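Local coordinates for MHC class I antigen (Anolis carolinensis, PDB 7CPO), which probably displays short peptides to T cells from a groove in its outer domains, in complex with beta2-microglobulin, at residues A[183-187]-A[265-269]; A[201-205]-A[256-261]. All coordinates share one frame. Residue numbers count along the deposited sequence, not the author numbering.

Contact 1: residues A[183-187]-A[265-269]; sequences RTEVP and HDGLP
Two irregular segments can pack closely without sharing a single hydrogen bond when one is extended and the other folds into a tight turn. Residues 184-187 are extended, with psi between 130° and 147°, while H265 to L268 form a type I beta turn: D266 and G267 both lie in the helical region, and L268 N bonds to H265 O at 2.9 Å. V186 and G267 are nearest, their CA atoms 4.5 Å apart. P187 has the largest area covered. Its CG lies over one face of the H265 ring in a CH-pi contact, 4.0 Å from the centroid and 28° off the normal. H265, chi1 t and chi2 -91°, accepts a 2.9 Å bond at ND1 from G267 N and uses NE2 on P212 O, so both nitrogens are engaged. The site is the join between the peptide-binding platform and the immunoglobulin C1-set domain: 183-187 leads from helix 178-181 into strand 188-193, and the turn belongs to the loop linking strands 259-264 and 272-274. G267 suits the close approach, since an ideal CB there would sit 3.1 Å from V186 CA. Beside it, L268 CD2 meets V186 CG1 at 3.8 Å and P187 CD at 4.0 Å. Deeper in the domain, P187 also packs on V207, F210 and I215.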
ATOM      1  N   ARG A 183      -4.201  15.241  -9.832  1.00 25.68           N
ATOM      2  CA  ARG A 183      -5.254  16.030  -9.221  1.00 30.77           C
ATOM      3  C   ARG A 183      -4.910  16.337  -7.762  1.00 32.39           C
ATOM      4  O   ARG A 183      -4.008  15.741  -7.162  1.00 23.05           O
ATOM      5  CB  ARG A 183      -6.583  15.286  -9.299  1.00 25.17           C
ATOM      6  CG  ARG A 183      -6.747  14.212  -8.212  1.00 25.32           C
ATOM      7  CD  ARG A 183      -7.965  13.338  -8.511  1.00 16.60           C
ATOM      8  NE  ARG A 183      -8.365  12.509  -7.377  1.00 18.28           N
ATOM      9  CZ  ARG A 183      -7.732  11.416  -6.960  1.00 23.16           C
ATOM     10  NH1 ARG A 183      -6.628  10.993  -7.567  1.00 25.04           N
ATOM     11  NH2 ARG A 183      -8.207  10.748  -5.921  1.00 21.07           N
ATOM     12  N   THR A 184      -5.638  17.286  -7.186  1.00 25.91           N
ATOM     13  CA  THR A 184      -5.579  17.517  -5.748  1.00 33.13           C
ATOM     14  C   THR A 184      -7.000  17.494  -5.217  1.00 27.80           C
ATOM     15  O   THR A 184      -7.915  18.026  -5.852  1.00 35.38           O
ATOM     16  CB  THR A 184      -4.894  18.856  -5.370  1.00 29.30           C
ATOM     17  OG1 THR A 184      -5.749  19.945  -5.735  1.00 53.86           O
ATOM     18  CG2 THR A 184      -3.555  19.023  -6.083  1.00 32.14           C
ATOM     19  N   GLU A 185      -7.189  16.842  -4.075  1.00 30.21           N
ATOM     20  CA  GLU A 185      -8.466  16.839  -3.371  1.00 30.02           C
ATOM     21  C   GLU A 185      -8.269  17.464  -1.994  1.00 25.06           C
ATOM     22  O   GLU A 185      -7.312  17.128  -1.290  1.00 23.24           O
ATOM     23  CB  GLU A 185      -9.030  15.423  -3.265  1.00 22.86           C
ATOM     24  CG  GLU A 185      -9.273  14.775  -4.620  1.00 24.99           C
ATOM     25  CD  GLU A 185     -10.483  13.841  -4.646  1.00 34.92           C
ATOM     26  OE1 GLU A 185     -11.542  14.205  -4.076  1.00 36.37           O
ATOM     27  OE2 GLU A 185     -10.379  12.744  -5.253  1.00 33.41           O
ATOM     28  N   VAL A 186      -9.171  18.370  -1.622  1.00 33.94           N
ATOM     29  CA  VAL A 186      -8.984  19.210  -0.428  1.00 30.70           C
ATOM     30  C   VAL A 186      -9.230  18.383   0.832  1.00 23.24           C
ATOM     31  O   VAL A 186     -10.249  17.687   0.923  1.00 25.54           O
ATOM     32  CB  VAL A 186      -9.915  20.419  -0.477  1.00 34.70           C
ATOM     33  CG1 VAL A 186      -9.683  21.306   0.736  1.00 29.68           C
ATOM     34  CG2 VAL A 186      -9.698  21.202  -1.764  1.00 33.44           C
ATOM     35  N   PRO A 187      -8.323  18.402   1.808  1.00 26.14           N
ATOM     36  CA  PRO A 187      -8.612  17.765   3.097  1.00 27.96           C
ATOM     37  C   PRO A 187      -9.871  18.333   3.741  1.00 29.85           C
ATOM     38  O   PRO A 187     -10.207  19.512   3.593  1.00 16.17           O
ATOM     39  CB  PRO A 187      -7.374  18.088   3.943  1.00 27.68           C
ATOM     40  CG  PRO A 187      -6.322  18.458   2.966  1.00 25.79           C
ATOM     41  CD  PRO A 187      -7.012  19.070   1.800  1.00 20.20           C
ATOM     42  N   HIS A 265      -1.321  21.150   3.247  1.00 30.93           N
ATOM     43  CA  HIS A 265      -1.535  20.217   2.150  1.00 31.84           C
ATOM     44  C   HIS A 265      -1.600  20.984   0.838  1.00 33.07           C
ATOM     45  O   HIS A 265      -1.978  22.159   0.815  1.00 33.45           O
ATOM     46  CB  HIS A 265      -2.825  19.425   2.371  1.00 33.72           C
ATOM     47  CG  HIS A 265      -3.009  18.277   1.428  1.00 33.61           C
ATOM     48  ND1 HIS A 265      -3.666  18.401   0.222  1.00 29.99           N
ATOM     49  CD2 HIS A 265      -2.645  16.977   1.527  1.00 33.05           C
ATOM     50  CE1 HIS A 265      -3.696  17.228  -0.381  1.00 29.43           C
ATOM     51  NE2 HIS A 265      -3.085  16.345   0.390  1.00 28.22           N
ATOM     52  N   ASP A 266      -1.257  20.294  -0.260  1.00 31.40           N
ATOM     53  CA  ASP A 266      -1.358  20.902  -1.592  1.00 35.29           C
ATOM     54  C   ASP A 266      -2.766  21.428  -1.900  1.00 40.26           C
ATOM     55  O   ASP A 266      -2.919  22.365  -2.694  1.00 33.86           O
ATOM     56  CB  ASP A 266      -0.954  19.894  -2.670  1.00 42.54           C
ATOM     57  CG  ASP A 266       0.539  19.602  -2.688  1.00 42.62           C
ATOM     58  OD1 ASP A 266       1.301  20.171  -1.868  1.00 44.99           O
ATOM     59  OD2 ASP A 266       0.947  18.802  -3.557  1.00 39.18           O
ATOM     60  N   GLY A 267      -3.807  20.830  -1.321  1.00 36.38           N
ATOM     61  CA  GLY A 267      -5.145  21.339  -1.563  1.00 34.58           C
ATOM     62  C   GLY A 267      -5.460  22.636  -0.852  1.00 38.20           C
ATOM     63  O   GLY A 267      -6.472  23.268  -1.171  1.00 40.01           O
ATOM     64  N   LEU A 268      -4.623  23.041   0.101  1.00 49.11           N
ATOM     65  CA  LEU A 268      -4.845  24.246   0.895  1.00 44.63           C
ATOM     66  C   LEU A 268      -3.840  25.299   0.456  1.00 42.17           C
ATOM     67  O   LEU A 268      -2.648  25.197   0.790  1.00 36.15           O
ATOM     68  CB  LEU A 268      -4.691  23.953   2.392  1.00 33.26           C
ATOM     69  CG  LEU A 268      -5.436  22.741   2.943  1.00 27.83           C
ATOM     70  CD1 LEU A 268      -5.052  22.525   4.375  1.00 24.07           C
ATOM     71  CD2 LEU A 268      -6.925  22.922   2.811  1.00 23.29           C
ATOM     72  N   PRO A 269      -4.255  26.314  -0.299  1.00 43.23           N
ATOM     73  CA  PRO A 269      -3.315  27.409  -0.588  1.00 40.11           C
ATOM     74  C   PRO A 269      -2.782  28.052   0.688  1.00 56.44           C
ATOM     75  O   PRO A 269      -1.588  28.364   0.763  1.00 61.27           O
ATOM     76  CB  PRO A 269      -4.155  28.367  -1.445  1.00 37.47           C
ATOM     77  CG  PRO A 269      -5.600  28.024  -1.101  1.00 37.08           C
ATOM     78  CD  PRO A 269      -5.598  26.549  -0.861  1.00 36.50           C
TER

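Contact 2: residues A[201-205]-A[256-261]; sequences ETLIC and RERYKC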
ATOM      1  N   GLU A 201      -9.857  15.908  28.752  1.00 41.29           N
ATOM      2  CA  GLU A 201     -10.509  15.720  27.461  1.00 41.24           C
ATOM      3  C   GLU A 201      -9.478  15.334  26.415  1.00 37.25           C
ATOM      4  O   GLU A 201      -8.339  15.809  26.448  1.00 40.51           O
ATOM      5  CB  GLU A 201     -11.231  16.993  26.992  1.00 44.58           C
ATOM      6  CG  GLU A 201     -12.541  17.276  27.693  1.00 43.43           C
ATOM      7  CD  GLU A 201     -13.176  18.588  27.266  1.00 46.16           C
ATOM      8  OE1 GLU A 201     -12.575  19.317  26.442  1.00 42.71           O
ATOM      9  OE2 GLU A 201     -14.276  18.895  27.769  1.00 45.35           O
ATOM     10  N   THR A 202      -9.882  14.469  25.486  1.00 45.46           N
ATOM     11  CA  THR A 202      -9.095  14.179  24.291  1.00 31.92           C
ATOM     12  C   THR A 202      -9.727  14.904  23.108  1.00 32.63           C
ATOM     13  O   THR A 202     -10.907  14.689  22.796  1.00 29.51           O
ATOM     14  CB  THR A 202      -9.011  12.678  24.010  1.00 32.60           C
ATOM     15  OG1 THR A 202      -8.464  12.007  25.144  1.00 32.48           O
ATOM     16  CG2 THR A 202      -8.098  12.422  22.797  1.00 24.41           C
ATOM     17  N   LEU A 203      -8.950  15.773  22.465  1.00 23.18           N
ATOM     18  CA  LEU A 203      -9.388  16.462  21.257  1.00 31.50           C
ATOM     19  C   LEU A 203      -8.924  15.672  20.035  1.00 38.04           C
ATOM     20  O   LEU A 203      -7.718  15.451  19.853  1.00 33.51           O
ATOM     21  CB  LEU A 203      -8.847  17.892  21.224  1.00 24.86           C
ATOM     22  CG  LEU A 203      -9.288  18.866  22.333  1.00 29.85           C
ATOM     23  CD1 LEU A 203      -8.869  20.310  22.016  1.00 23.66           C
ATOM     24  CD2 LEU A 203     -10.789  18.782  22.594  1.00 31.76           C
ATOM     25  N   ILE A 204      -9.872  15.247  19.198  1.00 29.23           N
ATOM     26  CA  ILE A 204      -9.568  14.431  18.023  1.00 26.75           C
ATOM     27  C   ILE A 204      -9.687  15.279  16.763  1.00 28.80           C
ATOM     28  O   ILE A 204     -10.702  15.949  16.544  1.00 34.24           O
ATOM     29  CB  ILE A 204     -10.484  13.205  17.933  1.00 27.97           C
ATOM     30  CG1 ILE A 204     -10.319  12.340  19.178  1.00 31.56           C
ATOM     31  CG2 ILE A 204     -10.176  12.407  16.670  1.00 32.78           C
ATOM     32  CD1 ILE A 204     -11.315  11.223  19.246  1.00 30.71           C
ATOM     33  N   CYS A 205      -8.657  15.243  15.931  1.00 30.59           N
ATOM     34  CA  CYS A 205      -8.684  15.916  14.636  1.00 33.62           C
ATOM     35  C   CYS A 205      -8.776  14.862  13.530  1.00 29.90           C
ATOM     36  O   CYS A 205      -7.805  14.138  13.279  1.00 27.00           O
ATOM     37  CB  CYS A 205      -7.448  16.793  14.473  1.00 24.86           C
ATOM     38  SG  CYS A 205      -7.488  17.700  12.956  1.00 37.16           S
ATOM     39  N   ARG A 256      -9.342  24.391  26.747  1.00 45.54           N
ATOM     40  CA  ARG A 256      -9.590  23.887  25.400  1.00 41.19           C
ATOM     41  C   ARG A 256      -9.105  24.838  24.313  1.00 34.05           C
ATOM     42  O   ARG A 256      -8.512  24.401  23.319  1.00 39.80           O
ATOM     43  CB  ARG A 256     -11.086  23.617  25.225  1.00 32.32           C
ATOM     44  CG  ARG A 256     -11.353  22.314  24.536  1.00 38.42           C
ATOM     45  CD  ARG A 256     -12.814  22.068  24.392  1.00 41.21           C
ATOM     46  NE  ARG A 256     -13.388  21.531  25.615  1.00 43.91           N
ATOM     47  CZ  ARG A 256     -14.017  22.267  26.524  1.00 40.27           C
ATOM     48  NH1 ARG A 256     -14.134  23.586  26.358  1.00 34.53           N
ATOM     49  NH2 ARG A 256     -14.522  21.679  27.600  1.00 38.68           N
ATOM     50  N   GLU A 257      -9.341  26.143  24.490  1.00 31.92           N
ATOM     51  CA  GLU A 257      -9.154  27.153  23.448  1.00 30.96           C
ATOM     52  C   GLU A 257      -7.694  27.389  23.076  1.00 32.23           C
ATOM     53  O   GLU A 257      -7.426  28.163  22.148  1.00 40.14           O
ATOM     54  CB  GLU A 257      -9.772  28.488  23.889  1.00 30.42           C
ATOM     55  CG  GLU A 257      -8.971  29.228  24.984  1.00 38.17           C
ATOM     56  CD  GLU A 257      -9.088  28.583  26.372  1.00 54.39           C
ATOM     57  OE1 GLU A 257      -9.863  27.609  26.541  1.00 54.70           O
ATOM     58  OE2 GLU A 257      -8.397  29.055  27.302  1.00 65.93           O
ATOM     59  N   ARG A 258      -6.747  26.792  23.787  1.00 35.26           N
ATOM     60  CA  ARG A 258      -5.350  26.938  23.414  1.00 38.55           C
ATOM     61  C   ARG A 258      -4.943  25.996  22.282  1.00 42.54           C
ATOM     62  O   ARG A 258      -3.881  26.198  21.684  1.00 38.18           O
ATOM     63  CB  ARG A 258      -4.461  26.699  24.642  1.00 40.76           C
ATOM     64  CG  ARG A 258      -4.649  27.695  25.795  1.00 41.79           C
ATOM     65  CD  ARG A 258      -3.687  27.404  26.949  1.00 36.70           C
ATOM     66  NE  ARG A 258      -2.327  27.896  26.729  1.00 47.74           N
ATOM     67  CZ  ARG A 258      -1.273  27.558  27.477  1.00 40.57           C
ATOM     68  NH1 ARG A 258      -1.412  26.709  28.488  1.00 29.14           N
ATOM     69  NH2 ARG A 258      -0.076  28.063  27.208  1.00 28.78           N
ATOM     70  N   TYR A 259      -5.771  24.998  21.962  1.00 32.84           N
ATOM     71  CA  TYR A 259      -5.421  23.934  21.026  1.00 42.66           C
ATOM     72  C   TYR A 259      -6.202  24.050  19.720  1.00 40.90           C
ATOM     73  O   TYR A 259      -7.432  24.195  19.725  1.00 47.95           O
ATOM     74  CB  TYR A 259      -5.668  22.567  21.658  1.00 31.54           C
ATOM     75  CG  TYR A 259      -4.848  22.367  22.897  1.00 36.86           C
ATOM     76  CD1 TYR A 259      -5.296  22.820  24.131  1.00 42.02           C
ATOM     77  CD2 TYR A 259      -3.622  21.743  22.836  1.00 33.82           C
ATOM     78  CE1 TYR A 259      -4.536  22.644  25.262  1.00 39.29           C
ATOM     79  CE2 TYR A 259      -2.862  21.560  23.959  1.00 38.46           C
ATOM     80  CZ  TYR A 259      -3.319  22.011  25.168  1.00 31.95           C
ATOM     81  OH  TYR A 259      -2.543  21.816  26.288  1.00 47.12           O
ATOM     82  N   LYS A 260      -5.477  23.956  18.612  1.00 37.68           N
ATOM     83  CA  LYS A 260      -6.015  24.001  17.262  1.00 33.86           C
ATOM     84  C   LYS A 260      -5.356  22.896  16.460  1.00 39.18           C
ATOM     85  O   LYS A 260      -4.186  22.575  16.688  1.00 35.36           O
ATOM     86  CB  LYS A 260      -5.741  25.351  16.595  1.00 32.82           C
ATOM     87  CG  LYS A 260      -6.619  26.479  17.104  1.00 41.17           C
ATOM     88  CD  LYS A 260      -6.161  27.819  16.567  1.00 36.83           C
ATOM     89  CE  LYS A 260      -6.754  28.934  17.402  1.00 32.48           C
ATOM     90  NZ  LYS A 260      -8.043  29.398  16.854  1.00 35.01           N
ATOM     91  N   CYS A 261      -6.098  22.309  15.534  1.00 38.59           N
ATOM     92  CA  CYS A 261      -5.531  21.298  14.655  1.00 28.75           C
ATOM     93  C   CYS A 261      -4.995  21.989  13.400  1.00 39.23           C
ATOM     94  O   CYS A 261      -5.761  22.597  12.644  1.00 41.74           O
ATOM     95  CB  CYS A 261      -6.574  20.241  14.309  1.00 31.66           C
ATOM     96  SG  CYS A 261      -5.990  19.051  13.104  1.00 45.81           S
TER
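Residues 201-205 form a continuous extended strand, whereas 256-261 begin as a 3-10 turn, with Y259 N bonded to R256 O at 3.1 Å, and become a strand from Y259 onward. The two run in the same general direction but face each other from different sheets. Their CA atoms are 8.5 Å apart at E201-R256 and again at L203-Y259, narrowing to 6.2 Å at C205-C261. That separation is bridged by side chains, without backbone hydrogen bonds between the segments. At the narrow end C205 SG and C261 SG are joined at 2.0 Å, with both chi1 angles t and chi3 at -72°. Such a disulfide between the two layers, with a tryptophan packed beside it, is the classic core of an immunoglobulin domain; here strand 201-210 belongs to one sheet and strand 259-264 to the other, and W219 touches both cysteines, L203 and Y259. Two residues back along the strand, buried L203 reaches across with CD1 3.9 Å from Y259 CB and 4.1 Å from R256 CG. The CA-to-CB bond of Y259 points toward the opposite strand, but its ring leads away, and its OH bonds to D252. At the other end the chemistry turns polar. E201 meets the edge of the R256 guanidinium in a two-pronged salt bridge: R256 NE to E201 OE1 is very short at 2.5 Å, and R256 NH2 to E201 OE2 is 2.8 Å. E201 OE2 has a second cationic partner in R193.

In the fold
Both contacts involve the C1-set domain, but they hold different elements: contact 2 joins strand 201-210 to the 3-10 turn and the start of strand 259-264, whereas contact 1 joins two loops, one leading into strand 188-193 and the other lying between strands 259-264 and 272-274. Their centres are about 23 Å apart. Contact 2 is a buried meeting of the two sheets, held by a covalent bond and ending in an ion pair. Contact 1 is only partly buried, at the domain's entrance from the platform, and depends on proline, imidazole and apolar contacts between loops. The comparison illustrates a general point: a domain can be locked through its centre yet fitted at its edge by shape.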